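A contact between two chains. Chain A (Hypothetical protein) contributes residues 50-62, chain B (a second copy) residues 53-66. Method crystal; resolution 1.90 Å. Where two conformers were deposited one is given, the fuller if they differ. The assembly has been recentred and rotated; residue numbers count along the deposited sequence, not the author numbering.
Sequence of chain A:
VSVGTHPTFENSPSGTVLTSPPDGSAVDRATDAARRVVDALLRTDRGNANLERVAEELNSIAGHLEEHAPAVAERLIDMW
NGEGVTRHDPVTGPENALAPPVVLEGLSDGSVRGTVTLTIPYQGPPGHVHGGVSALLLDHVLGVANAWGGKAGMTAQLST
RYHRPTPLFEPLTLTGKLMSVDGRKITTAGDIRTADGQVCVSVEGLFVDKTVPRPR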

# COMPACT_ATOMS: atom_id res chain seq x y z
N ASN A 50 -19.15 0.82 -22.29
CA ASN A 50 -19.87 0.45 -21.06
C ASN A 50 -19.28 0.98 -19.75
O ASN A 50 -19.97 0.98 -18.71
CB ASN A 50 -19.97 -1.07 -20.94
CG ASN A 50 -20.75 -1.68 -22.07
OD1 ASN A 50 -20.17 -2.20 -23.02
ND2 ASN A 50 -22.06 -1.60 -21.98
N LEU A 51 -18.03 1.43 -19.77
CA LEU A 51 -17.41 1.99 -18.57
C LEU A 51 -18.19 3.19 -18.04
O LEU A 51 -18.15 3.49 -16.86
CB LEU A 51 -15.95 2.38 -18.81
CG LEU A 51 -14.96 1.24 -18.96
CD1 LEU A 51 -13.62 1.78 -19.42
CD2 LEU A 51 -14.79 0.50 -17.63
N GLU A 52 -18.92 3.85 -18.92
CA GLU A 52 -19.79 4.94 -18.50
C GLU A 52 -20.83 4.41 -17.48
O GLU A 52 -20.98 4.97 -16.39
CB GLU A 52 -20.48 5.56 -19.71
CG GLU A 52 -21.43 6.70 -19.35
CD GLU A 52 -22.21 7.22 -20.54
OE1 GLU A 52 -21.96 6.77 -21.68
OE2 GLU A 52 -23.07 8.10 -20.33
N ARG A 53 -21.53 3.33 -17.84
CA ARG A 53 -22.56 2.75 -16.98
C ARG A 53 -21.95 2.07 -15.75
O ARG A 53 -22.51 2.16 -14.66
CB ARG A 53 -23.45 1.77 -17.76
CG ARG A 53 -24.45 0.96 -16.90
CD ARG A 53 -25.62 1.82 -16.36
NE ARG A 53 -26.32 1.18 -15.23
CZ ARG A 53 -26.87 1.84 -14.22
NH1 ARG A 53 -26.77 3.17 -14.15
NH2 ARG A 53 -27.48 1.18 -13.25
N VAL A 54 -20.81 1.38 -15.93
CA VAL A 54 -20.07 0.78 -14.82
C VAL A 54 -19.74 1.83 -13.74
O VAL A 54 -19.95 1.56 -12.57
CB VAL A 54 -18.78 0.05 -15.29
CG1 VAL A 54 -17.93 -0.35 -14.10
CG2 VAL A 54 -19.15 -1.18 -16.16
N ALA A 55 -19.26 3.01 -14.13
CA ALA A 55 -18.96 4.02 -13.14
C ALA A 55 -20.24 4.43 -12.43
O ALA A 55 -20.24 4.61 -11.23
CB ALA A 55 -18.27 5.22 -13.77
N GLU A 56 -21.34 4.58 -13.18
CA GLU A 56 -22.62 4.89 -12.55
C GLU A 56 -23.03 3.85 -11.51
O GLU A 56 -23.51 4.20 -10.44
CB GLU A 56 -23.71 5.03 -13.61
CG GLU A 56 -23.65 6.33 -14.38
CD GLU A 56 -24.66 6.35 -15.52
OE1 GLU A 56 -25.44 5.39 -15.66
OE2 GLU A 56 -24.71 7.32 -16.27
N GLU A 57 -22.85 2.57 -11.83
CA GLU A 57 -23.22 1.50 -10.90
C GLU A 57 -22.34 1.56 -9.63
O GLU A 57 -22.83 1.43 -8.51
CB GLU A 57 -23.02 0.12 -11.53
CG GLU A 57 -23.86 -0.20 -12.75
CD GLU A 57 -23.54 -1.61 -13.31
OE1 GLU A 57 -23.75 -2.61 -12.57
OE2 GLU A 57 -23.10 -1.70 -14.48
N LEU A 58 -21.03 1.71 -9.82
CA LEU A 58 -20.11 1.75 -8.67
C LEU A 58 -20.44 2.93 -7.76
O LEU A 58 -20.44 2.81 -6.54
CB LEU A 58 -18.66 1.79 -9.15
CG LEU A 58 -18.16 0.49 -9.80
CD1 LEU A 58 -16.87 0.77 -10.58
CD2 LEU A 58 -17.91 -0.58 -8.75
N ASN A 59 -20.74 4.07 -8.38
CA ASN A 59 -21.20 5.22 -7.62
C ASN A 59 -22.52 4.96 -6.88
O ASN A 59 -22.70 5.43 -5.74
CB ASN A 59 -21.30 6.45 -8.54
CG ASN A 59 -19.95 7.12 -8.73
OD1 ASN A 59 -19.56 7.48 -9.86
ND2 ASN A 59 -19.23 7.28 -7.66
N SER A 60 -23.43 4.25 -7.54
CA SER A 60 -24.73 3.91 -6.94
C SER A 60 -24.50 2.99 -5.74
O SER A 60 -25.09 3.18 -4.65
CB SER A 60 -25.62 3.25 -7.99
OG SER A 60 -26.77 2.69 -7.40
N ILE A 61 -23.64 1.98 -5.92
CA ILE A 61 -23.26 1.10 -4.82
C ILE A 61 -22.63 1.88 -3.66
O ILE A 61 -22.95 1.68 -2.49
CB ILE A 61 -22.32 -0.03 -5.33
CG1 ILE A 61 -23.08 -0.99 -6.26
CG2 ILE A 61 -21.71 -0.77 -4.18
CD1 ILE A 61 -22.13 -1.93 -7.10
N ALA A 62 -21.72 2.80 -3.99
CA ALA A 62 -21.04 3.54 -2.96
C ALA A 62 -22.05 4.37 -2.19
O ALA A 62 -22.04 4.37 -0.95
CB ALA A 62 -19.95 4.42 -3.58
N ARG B 53 -26.79 -8.63 -2.07
CA ARG B 53 -27.00 -8.18 -3.43
C ARG B 53 -25.83 -7.29 -3.90
O ARG B 53 -25.36 -7.41 -5.03
CB ARG B 53 -28.36 -7.46 -3.56
CG ARG B 53 -28.66 -6.85 -4.96
CD ARG B 53 -28.72 -7.89 -6.04
NE ARG B 53 -28.51 -7.29 -7.35
CZ ARG B 53 -28.07 -7.93 -8.43
NH1 ARG B 53 -27.78 -9.24 -8.37
NH2 ARG B 53 -27.93 -7.27 -9.57
N VAL B 54 -25.32 -6.43 -3.02
CA VAL B 54 -24.17 -5.56 -3.37
C VAL B 54 -22.97 -6.41 -3.84
O VAL B 54 -22.34 -6.10 -4.86
CB VAL B 54 -23.81 -4.62 -2.21
CG1 VAL B 54 -22.43 -3.94 -2.40
CG2 VAL B 54 -24.91 -3.56 -2.04
N ALA B 55 -22.70 -7.50 -3.12
CA ALA B 55 -21.62 -8.43 -3.55
C ALA B 55 -21.90 -9.03 -4.94
O ALA B 55 -21.00 -9.15 -5.79
CB ALA B 55 -21.40 -9.50 -2.52
N GLU B 56 -23.15 -9.41 -5.19
CA GLU B 56 -23.52 -9.90 -6.52
C GLU B 56 -23.26 -8.84 -7.60
O GLU B 56 -22.68 -9.14 -8.64
CB GLU B 56 -24.96 -10.37 -6.52
CG GLU B 56 -25.24 -11.55 -5.61
CD GLU B 56 -26.70 -11.95 -5.60
OE1 GLU B 56 -27.54 -11.13 -6.03
OE2 GLU B 56 -27.03 -13.09 -5.19
N GLU B 57 -23.66 -7.60 -7.34
CA GLU B 57 -23.46 -6.48 -8.26
C GLU B 57 -21.99 -6.25 -8.56
O GLU B 57 -21.59 -6.04 -9.72
CB GLU B 57 -23.97 -5.20 -7.63
CG GLU B 57 -25.46 -5.06 -7.54
CD GLU B 57 -25.83 -3.68 -7.08
OE1 GLU B 57 -25.59 -2.72 -7.85
OE2 GLU B 57 -26.36 -3.58 -5.95
N LEU B 58 -21.18 -6.26 -7.51
CA LEU B 58 -19.74 -6.00 -7.65
C LEU B 58 -19.09 -7.11 -8.45
O LEU B 58 -18.31 -6.84 -9.36
CB LEU B 58 -19.06 -5.85 -6.30
CG LEU B 58 -19.33 -4.49 -5.61
CD1 LEU B 58 -18.90 -4.57 -4.16
CD2 LEU B 58 -18.57 -3.39 -6.35
N ASN B 59 -19.47 -8.35 -8.14
CA ASN B 59 -18.99 -9.51 -8.90
C ASN B 59 -19.42 -9.45 -10.38
O ASN B 59 -18.63 -9.80 -11.27
CB ASN B 59 -19.45 -10.82 -8.25
CG ASN B 59 -18.51 -11.29 -7.11
OD1 ASN B 59 -18.97 -11.67 -6.03
ND2 ASN B 59 -17.22 -11.29 -7.37
N SER B 60 -20.66 -9.02 -10.64
CA SER B 60 -21.19 -8.83 -11.99
C SER B 60 -20.36 -7.78 -12.74
O SER B 60 -19.97 -8.00 -13.90
CB SER B 60 -22.66 -8.39 -11.95
OG SER B 60 -23.17 -8.21 -13.26
N ILE B 61 -20.11 -6.66 -12.07
CA ILE B 61 -19.26 -5.60 -12.63
C ILE B 61 -17.87 -6.12 -12.97
O ILE B 61 -17.34 -5.85 -14.06
CB ILE B 61 -19.15 -4.39 -11.71
CG1 ILE B 61 -20.49 -3.66 -11.66
CG2 ILE B 61 -18.06 -3.44 -12.23
CD1 ILE B 61 -20.63 -2.64 -10.49
N ALA B 62 -17.27 -6.87 -12.05
CA ALA B 62 -15.93 -7.42 -12.29
C ALA B 62 -15.92 -8.38 -13.48
O ALA B 62 -14.96 -8.38 -14.27
CB ALA B 62 -15.43 -8.12 -11.06
N GLY B 63 -16.95 -9.21 -13.59
CA GLY B 63 -17.09 -10.14 -14.72
C GLY B 63 -17.11 -9.40 -16.05
O GLY B 63 -16.41 -9.79 -16.99
N HIS B 64 -17.89 -8.33 -16.12
CA HIS B 64 -17.95 -7.47 -17.30
C HIS B 64 -16.54 -6.94 -17.66
O HIS B 64 -16.08 -7.05 -18.81
CB HIS B 64 -18.89 -6.26 -17.08
CG HIS B 64 -19.10 -5.46 -18.33
ND1 HIS B 64 -18.36 -4.33 -18.64
CD2 HIS B 64 -19.92 -5.67 -19.39
CE1 HIS B 64 -18.72 -3.88 -19.83
NE2 HIS B 64 -19.67 -4.67 -20.30
N LEU B 65 -15.88 -6.34 -16.68
CA LEU B 65 -14.53 -5.78 -16.88
C LEU B 65 -13.55 -6.82 -17.39
O LEU B 65 -12.73 -6.55 -18.29
CB LEU B 65 -14.00 -5.16 -15.59
CG LEU B 65 -14.87 -4.02 -15.04
CD1 LEU B 65 -14.27 -3.45 -13.75
CD2 LEU B 65 -15.10 -2.93 -16.09
N GLU B 66 -13.63 -8.01 -16.80
CA GLU B 66 -12.78 -9.12 -17.21
C GLU B 66 -13.02 -9.54 -18.65
O GLU B 66 -12.09 -9.88 -19.37
CB GLU B 66 -12.98 -10.31 -16.27
CG GLU B 66 -12.33 -10.11 -14.89
CD GLU B 66 -12.93 -11.01 -13.82
OE1 GLU B 66 -13.75 -11.92 -14.17
OE2 GLU B 66 -12.60 -10.78 -12.62

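How do the two backbones lie? Both stretches are helical over nearly all their length, held by their own i to i+4 hydrogen bonds, and the helices run nearly antiparallel at 159°, their axes approaching to 10.9 Å. In the register, the CA of A:Leu58 is nearest that of B:Leu58, 7.8 Å away, while A:Val54 pairs with B:Ile61 and A:Ile61 with B:Val54, a nearly symmetric pattern.

What fills the space between them? The two isoleucines bury the largest areas of any residues here. A:Ile61 sits as a knob among B:Val54, B:Glu57, B:Leu58 and B:Ile61, and B:Ile61 enters the equivalent hole in chain A. Their tips meet, A:Ile61 CD1 to B:Ile61 CD1 at 3.8 Å, and the leucines also touch, A:Leu58 CD2 to B:Leu58 CD2 at 3.8 Å.

What do the polar residues add? No hydrogen bond or salt bridge crosses the contact. A:Glu57 OE1 rests 3.5 Å from B:Ile61 CG1, a van der Waals approach mirrored by B:Glu57. A:Arg53 NH1 instead forms a salt bridge with A:Glu56 OE1 at 3.0 Å, and B:Arg53 NH1 does so with B:Glu56 OE1, also at 3.0 Å; all four side chains lie out of reach of the partner stretch.

How does the contact end near A:Asn50? A:Leu51 CD2 meets B:Leu65 CD2 at 3.8 Å, extending the apolar packing, while B:His64 CE1 lies 3.3 Å from A:Asn50 CB, its ring approached obliquely.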